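Local coordinates for Glyoxalase/bleomycin resisance protein/dioxygenase (Streptomyces sp. CB03234, PDB 5UJP), which binds riboflavin and calcium and, as a member of the vicinal oxygen chelate superfamily, may have dioxygenase activity, at residues 4-9 with 51-56; 16-21 with 100-105. All coordinates share one frame; numbering follows the deposited sequence.

Interaction 1. Residues 4-9 with 51-56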
loop_
_atom_site.group_PDB
_atom_site.type_symbol
_atom_site.label_atom_id
_atom_site.label_comp_id
_atom_site.label_asym_id
_atom_site.label_seq_id
_atom_site.Cartn_x
_atom_site.Cartn_y
_atom_site.Cartn_z
ATOM N N LEU A 4 4.728 3.721 2.503
ATOM C CA LEU A 4 5.472 3.120 1.414
ATOM C C LEU A 4 4.820 1.780 1.096
ATOM O O LEU A 4 4.513 0.989 2.012
ATOM C CB LEU A 4 6.925 2.953 1.868
ATOM C CG LEU A 4 7.920 2.300 0.940
ATOM C CD1 LEU A 4 9.281 2.833 1.337
ATOM C CD2 LEU A 4 7.868 0.801 1.056
ATOM N N PHE A 5 4.576 1.529 -0.185
ATOM C CA PHE A 5 4.023 0.259 -0.626
ATOM C C PHE A 5 4.925 -0.350 -1.692
ATOM O O PHE A 5 5.472 0.366 -2.541
ATOM C CB PHE A 5 2.604 0.441 -1.218
ATOM C CG PHE A 5 1.842 -0.843 -1.379
ATOM C CD1 PHE A 5 2.093 -1.696 -2.443
ATOM C CD2 PHE A 5 0.873 -1.199 -0.457
ATOM C CE1 PHE A 5 1.397 -2.880 -2.576
ATOM C CE2 PHE A 5 0.165 -2.372 -0.590
ATOM C CZ PHE A 5 0.426 -3.214 -1.648
ATOM N N SER A 6 5.039 -1.687 -1.679
ATOM C CA SER A 6 5.885 -2.410 -2.623
ATOM C C SER A 6 5.041 -2.977 -3.752
ATOM O O SER A 6 4.140 -3.783 -3.516
ATOM C CB SER A 6 6.669 -3.531 -1.923
ATOM O OG SER A 6 7.543 -3.005 -0.964
ATOM N N VAL A 7 5.339 -2.558 -4.974
ATOM C CA VAL A 7 4.591 -2.961 -6.160
ATOM C C VAL A 7 5.373 -4.093 -6.820
ATOM O O VAL A 7 6.548 -3.893 -7.158
ATOM C CB VAL A 7 4.432 -1.775 -7.116
ATOM C CG1 VAL A 7 3.675 -2.230 -8.371
ATOM C CG2 VAL A 7 3.688 -0.631 -6.398
ATOM N N PRO A 8 4.769 -5.262 -7.038
ATOM C CA PRO A 8 5.528 -6.392 -7.609
ATOM C C PRO A 8 5.614 -6.273 -9.128
ATOM O O PRO A 8 4.593 -6.321 -9.839
ATOM C CB PRO A 8 4.697 -7.613 -7.188
ATOM C CG PRO A 8 3.315 -7.080 -7.142
ATOM C CD PRO A 8 3.410 -5.667 -6.647
ATOM N N VAL A 9 6.858 -6.179 -9.637
ATOM C CA VAL A 9 7.082 -6.041 -11.074
ATOM C C VAL A 9 7.992 -7.166 -11.564
ATOM O O VAL A 9 8.697 -7.813 -10.791
ATOM C CB VAL A 9 7.670 -4.658 -11.437
ATOM C CG1 VAL A 9 6.736 -3.504 -10.935
ATOM C CG2 VAL A 9 9.094 -4.548 -10.909
ATOM N N VAL A 51 7.649 1.392 -4.060
ATOM C CA VAL A 51 8.913 0.750 -4.360
ATOM C C VAL A 51 8.616 -0.362 -5.346
ATOM O O VAL A 51 7.744 -1.212 -5.113
ATOM C CB VAL A 51 9.599 0.216 -3.092
ATOM C CG1 VAL A 51 11.022 -0.253 -3.424
ATOM C CG2 VAL A 51 9.624 1.296 -2.041
ATOM N N LEU A 52 9.378 -0.393 -6.437
ATOM C CA LEU A 52 9.087 -1.278 -7.551
ATOM C C LEU A 52 10.001 -2.482 -7.391
ATOM O O LEU A 52 11.192 -2.413 -7.719
ATOM C CB LEU A 52 9.340 -0.541 -8.872
ATOM C CG LEU A 52 8.637 0.818 -8.981
ATOM C CD1 LEU A 52 8.955 1.496 -10.336
ATOM C CD2 LEU A 52 7.103 0.693 -8.820
ATOM N N VAL A 53 9.447 -3.582 -6.877
ATOM C CA VAL A 53 10.236 -4.685 -6.342
ATOM C C VAL A 53 10.028 -5.958 -7.158
ATOM O O VAL A 53 9.022 -6.161 -7.838
ATOM C CB VAL A 53 9.962 -4.975 -4.848
ATOM C CG1 VAL A 53 10.035 -3.697 -4.006
ATOM C CG2 VAL A 53 8.592 -5.646 -4.664
ATOM N N ASP A 54 10.993 -6.871 -7.032
ATOM C CA ASP A 54 10.852 -8.158 -7.694
ATOM C C ASP A 54 11.198 -9.331 -6.795
ATOM O O ASP A 54 11.421 -10.438 -7.312
ATOM C CB ASP A 54 11.603 -8.207 -9.043
ATOM C CG ASP A 54 13.113 -8.008 -8.883
ATOM O OD1 ASP A 54 13.585 -7.765 -7.758
ATOM O OD2 ASP A 54 13.842 -8.059 -9.910
ATOM N N TRP A 55 11.245 -9.121 -5.476
ATOM C CA TRP A 55 11.771 -10.118 -4.548
ATOM C C TRP A 55 10.762 -10.666 -3.534
ATOM O O TRP A 55 11.172 -11.348 -2.591
ATOM C CB TRP A 55 12.991 -9.558 -3.809
ATOM C CG TRP A 55 12.736 -8.268 -3.090
ATOM C CD1 TRP A 55 12.119 -8.095 -1.877
ATOM C CD2 TRP A 55 13.172 -6.973 -3.513
ATOM N NE1 TRP A 55 12.098 -6.736 -1.548
ATOM C CE2 TRP A 55 12.747 -6.039 -2.538
ATOM C CE3 TRP A 55 13.871 -6.509 -4.639
ATOM C CZ2 TRP A 55 13.019 -4.675 -2.645
ATOM C CZ3 TRP A 55 14.117 -5.163 -4.747
ATOM C CH2 TRP A 55 13.680 -4.256 -3.765
ATOM N N PHE A 56 9.468 -10.435 -3.721
ATOM C CA PHE A 56 8.421 -10.967 -2.850
ATOM C C PHE A 56 7.571 -11.937 -3.660
ATOM O O PHE A 56 6.553 -11.537 -4.257
ATOM C CB PHE A 56 7.558 -9.824 -2.308
ATOM C CG PHE A 56 8.244 -8.972 -1.264
ATOM C CD1 PHE A 56 8.913 -9.564 -0.197
ATOM C CD2 PHE A 56 8.214 -7.577 -1.331
ATOM C CE1 PHE A 56 9.554 -8.777 0.768
ATOM C CE2 PHE A 56 8.841 -6.796 -0.350
ATOM C CZ PHE A 56 9.515 -7.393 0.691
#
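L4 extends with CG anti to the backbone N (chi1 178°), and V51 turns CG2 anti to its carbonyl carbon and beside its own N (CG1 at chi1 -171°), so the branched end of the leucine comes down obliquely on one valine methyl. CG of L4 lies 3.6 Å from CG2 of V51, and both leucine methyls touch the same atom. Beneath them the backbones form a parallel ladder. V51 N donates to F5 O at 2.8 Å, and V7 N returns a bond to V51 O, also 2.8 Å. The pattern repeats at V53 N to V7 O (2.9 Å) and finishes with V9 N to V53 O, the straightest of the four at 176° and directed almost along the carbonyl axis. V53 has CG2 in the crowded position between N and carbonyl carbon, which sets both methyls against S6, CG1 being 4.0 Å from S6 CB. The hydroxyl of S6 lies at the edge of the F56 ring, but its hydrogen-bond partner is G66 O of the second subunit. On the reverse face V7 and L52 meet, V7 CB being 4.0 Å from L52 CD2. This is the pairing of first and last strands in a βαβββ module of the vicinal oxygen chelate fold. Strand 48-53 continues the sheet to strand 37-42, and helix 12-23 packs over V7 and L52 through Y19. Strand 3-8 is outermost within the chain, yet at L4 it joins an antiparallel strand of the second subunit, and the sheet runs on.

Interaction 2. Residues 16-21 with 100-105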
loop_
_atom_site.group_PDB
_atom_site.type_symbol
_atom_site.label_atom_id
_atom_site.label_comp_id
_atom_site.label_asym_id
_atom_site.label_seq_id
_atom_site.Cartn_x
_atom_site.Cartn_y
_atom_site.Cartn_z
ATOM N N LYS A 16 10.580 1.233 -14.210
ATOM C CA LYS A 16 11.053 2.611 -14.064
ATOM C C LYS A 16 10.598 3.497 -15.222
ATOM O O LYS A 16 10.128 4.632 -15.009
ATOM C CB LYS A 16 12.569 2.636 -13.970
ATOM C CG LYS A 16 13.164 4.000 -13.784
ATOM C CD LYS A 16 14.682 3.908 -13.611
ATOM C CE LYS A 16 15.327 5.258 -13.302
ATOM N NZ LYS A 16 16.848 5.176 -13.298
ATOM N N ASP A 17 10.760 3.017 -16.460
ATOM C CA ASP A 17 10.267 3.768 -17.619
ATOM C C ASP A 17 8.802 4.128 -17.434
ATOM O O ASP A 17 8.387 5.264 -17.679
ATOM C CB ASP A 17 10.373 2.920 -18.886
ATOM C CG ASP A 17 11.808 2.676 -19.346
ATOM O OD1 ASP A 17 12.749 3.404 -18.963
ATOM O OD2 ASP A 17 11.974 1.708 -20.107
ATOM N N PHE A 18 7.985 3.151 -17.035
ATOM C CA PHE A 18 6.545 3.387 -16.920
ATOM C C PHE A 18 6.222 4.388 -15.816
ATOM O O PHE A 18 5.527 5.388 -16.056
ATOM C CB PHE A 18 5.806 2.075 -16.686
ATOM C CG PHE A 18 4.304 2.251 -16.593
ATOM C CD1 PHE A 18 3.556 2.408 -17.749
ATOM C CD2 PHE A 18 3.656 2.275 -15.356
ATOM C CE1 PHE A 18 2.180 2.598 -17.658
ATOM C CE2 PHE A 18 2.288 2.448 -15.272
ATOM C CZ PHE A 18 1.550 2.597 -16.431
ATOM N N TYR A 19 6.693 4.133 -14.584
ATOM C CA TYR A 19 6.245 4.965 -13.464
ATOM C C TYR A 19 6.868 6.351 -13.513
ATOM O O TYR A 19 6.202 7.333 -13.190
ATOM C CB TYR A 19 6.529 4.308 -12.103
ATOM C CG TYR A 19 5.557 3.188 -11.826
ATOM C CD1 TYR A 19 4.337 3.436 -11.167
ATOM C CD2 TYR A 19 5.849 1.886 -12.205
ATOM C CE1 TYR A 19 3.447 2.448 -10.932
ATOM C CE2 TYR A 19 4.934 0.844 -11.955
ATOM C CZ TYR A 19 3.737 1.134 -11.318
ATOM O OH TYR A 19 2.804 0.113 -11.063
ATOM N N VAL A 20 8.144 6.441 -13.849
ATOM C CA VAL A 20 8.803 7.739 -13.831
ATOM C C VAL A 20 8.513 8.512 -15.109
ATOM O O VAL A 20 8.080 9.678 -15.078
ATOM C CB VAL A 20 10.317 7.566 -13.592
ATOM C CG1 VAL A 20 11.018 8.942 -13.591
ATOM C CG2 VAL A 20 10.587 6.807 -12.290
ATOM N N GLU A 21 8.786 7.899 -16.265
ATOM C CA GLU A 21 8.706 8.674 -17.503
ATOM C C GLU A 21 7.275 8.766 -18.032
ATOM O O GLU A 21 6.811 9.849 -18.386
ATOM C CB GLU A 21 9.670 8.094 -18.543
ATOM C CG GLU A 21 11.116 7.959 -18.083
ATOM C CD GLU A 21 11.812 9.288 -17.938
ATOM O OE1 GLU A 21 11.734 10.096 -18.888
ATOM O OE2 GLU A 21 12.457 9.517 -16.892
ATOM N N ALA A 100 -10.308 6.858 -10.803
ATOM C CA ALA A 100 -10.006 6.144 -12.025
ATOM C C ALA A 100 -8.930 5.122 -11.732
ATOM O O ALA A 100 -8.210 5.219 -10.734
ATOM C CB ALA A 100 -9.465 7.090 -13.093
HETATM N N MSE A 101 -8.825 4.106 -12.607
HETATM C CA MSE A 101 -7.828 3.052 -12.438
HETATM C C MSE A 101 -7.028 2.938 -13.713
HETATM O O MSE A 101 -7.568 3.132 -14.807
HETATM C CB MSE A 101 -8.538 1.718 -12.178
HETATM C CG MSE A 101 -9.818 1.854 -11.374
HETATM SE SE MSE A 101 -9.518 2.534 -9.559
HETATM C CE MSE A 101 -8.513 1.025 -8.855
ATOM N N PHE A 102 -5.754 2.625 -13.596
ATOM C CA PHE A 102 -4.956 2.288 -14.742
ATOM C C PHE A 102 -4.017 1.138 -14.395
ATOM O O PHE A 102 -3.770 0.834 -13.222
ATOM C CB PHE A 102 -4.167 3.491 -15.263
ATOM C CG PHE A 102 -3.125 4.053 -14.295
ATOM C CD1 PHE A 102 -3.459 5.014 -13.351
ATOM C CD2 PHE A 102 -1.772 3.673 -14.413
ATOM C CE1 PHE A 102 -2.501 5.563 -12.512
ATOM C CE2 PHE A 102 -0.814 4.214 -13.572
ATOM C CZ PHE A 102 -1.180 5.151 -12.589
ATOM N N SER A 103 -3.517 0.476 -15.420
ATOM C CA SER A 103 -2.697 -0.707 -15.250
ATOM C C SER A 103 -1.275 -0.414 -15.705
ATOM O O SER A 103 -1.063 0.321 -16.682
ATOM C CB SER A 103 -3.245 -1.855 -16.113
ATOM O OG SER A 103 -4.437 -2.405 -15.572
ATOM N N ASP A 104 -0.306 -1.002 -15.002
ATOM C CA ASP A 104 1.082 -0.942 -15.426
ATOM C C ASP A 104 1.378 -2.085 -16.396
ATOM O O ASP A 104 0.498 -2.912 -16.681
ATOM C CB ASP A 104 1.995 -0.840 -14.176
ATOM C CG ASP A 104 2.306 -2.150 -13.513
ATOM O OD1 ASP A 104 1.781 -3.202 -13.903
ATOM O OD2 ASP A 104 3.094 -2.124 -12.523
ATOM N N PRO A 105 2.593 -2.143 -16.944
ATOM C CA PRO A 105 2.917 -3.216 -17.909
ATOM C C PRO A 105 2.670 -4.629 -17.423
ATOM O O PRO A 105 2.328 -5.505 -18.234
ATOM C CB PRO A 105 4.411 -3.012 -18.158
ATOM C CG PRO A 105 4.576 -1.516 -18.093
ATOM C CD PRO A 105 3.680 -1.140 -16.890
#
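D104 OD2 is gripped by two donors: the phenol of Y19 within this contact and ND2 of N108 beyond it. Y19 OH donates a hydrogen bond to D104 OD2 at 2.7 Å, arriving from above the carboxylate plane by 33°, with the tyrosine ring and the carboxylate turned 79° apart. The other oxygen, OD1, receives weak bonds from the backbone N atoms of D106 and G107, which help fix the rotation of the group. Two donors on OD2 in this buried position would favour the charged form of the aspartate, although the geometry alone does not prove it. D104 itself holds CG in the crowded position between N and carbonyl carbon (chi1 83°), and this torsion directs the carboxylate at the tyrosine tip. In the vicinal oxygen chelate fold two βαβββ modules lie side by side, and here the helix of the first, 12-23, meets the end of strand 97-103 in the second and the turn that leaves it. F18 supplies most of the apolar side. With CG anti to its backbone N, its ring reaches out from the helix and receives P105 and D104 over the same face: P105 CD stands 3.7 Å from the centroid of the F18 ring and D104 CA 4.0 Å from it, both CH-pi contacts. The F18 ring and the D104 carboxylate cross at nearly a right angle, and CB of D104 touches F18 CE2 at 3.5 Å. Farther back along the strand, F102 presents its ring edge, CE2 to F18 CE2 at 4.0 Å. F102 also packs on I110 and L112 of strand 109-113 and on L81 of helix 74-83, while V86 borders both phenylalanines.

How the interactions relate
Both interactions are largely buried, yet they serve different levels of the fold. Interaction 1 works within the first module, where backbone bonds set the strand register and side chains fill in on each face; one end reaches the subunit interface. Interaction 2, nearer the centre of the chain, joins two modules and depends on side chains: one buried hydrogen bond beside aromatic and proline packing, with no other chain involved. Y19 connects them directly, its CD2 lying 3.6 Å from L52 CD1 and its OH 3.7 Å from V7 CG1. Strand 3-8 is followed in the chain by helix 12-23, and the segments of the two contacts alternate along the sequence.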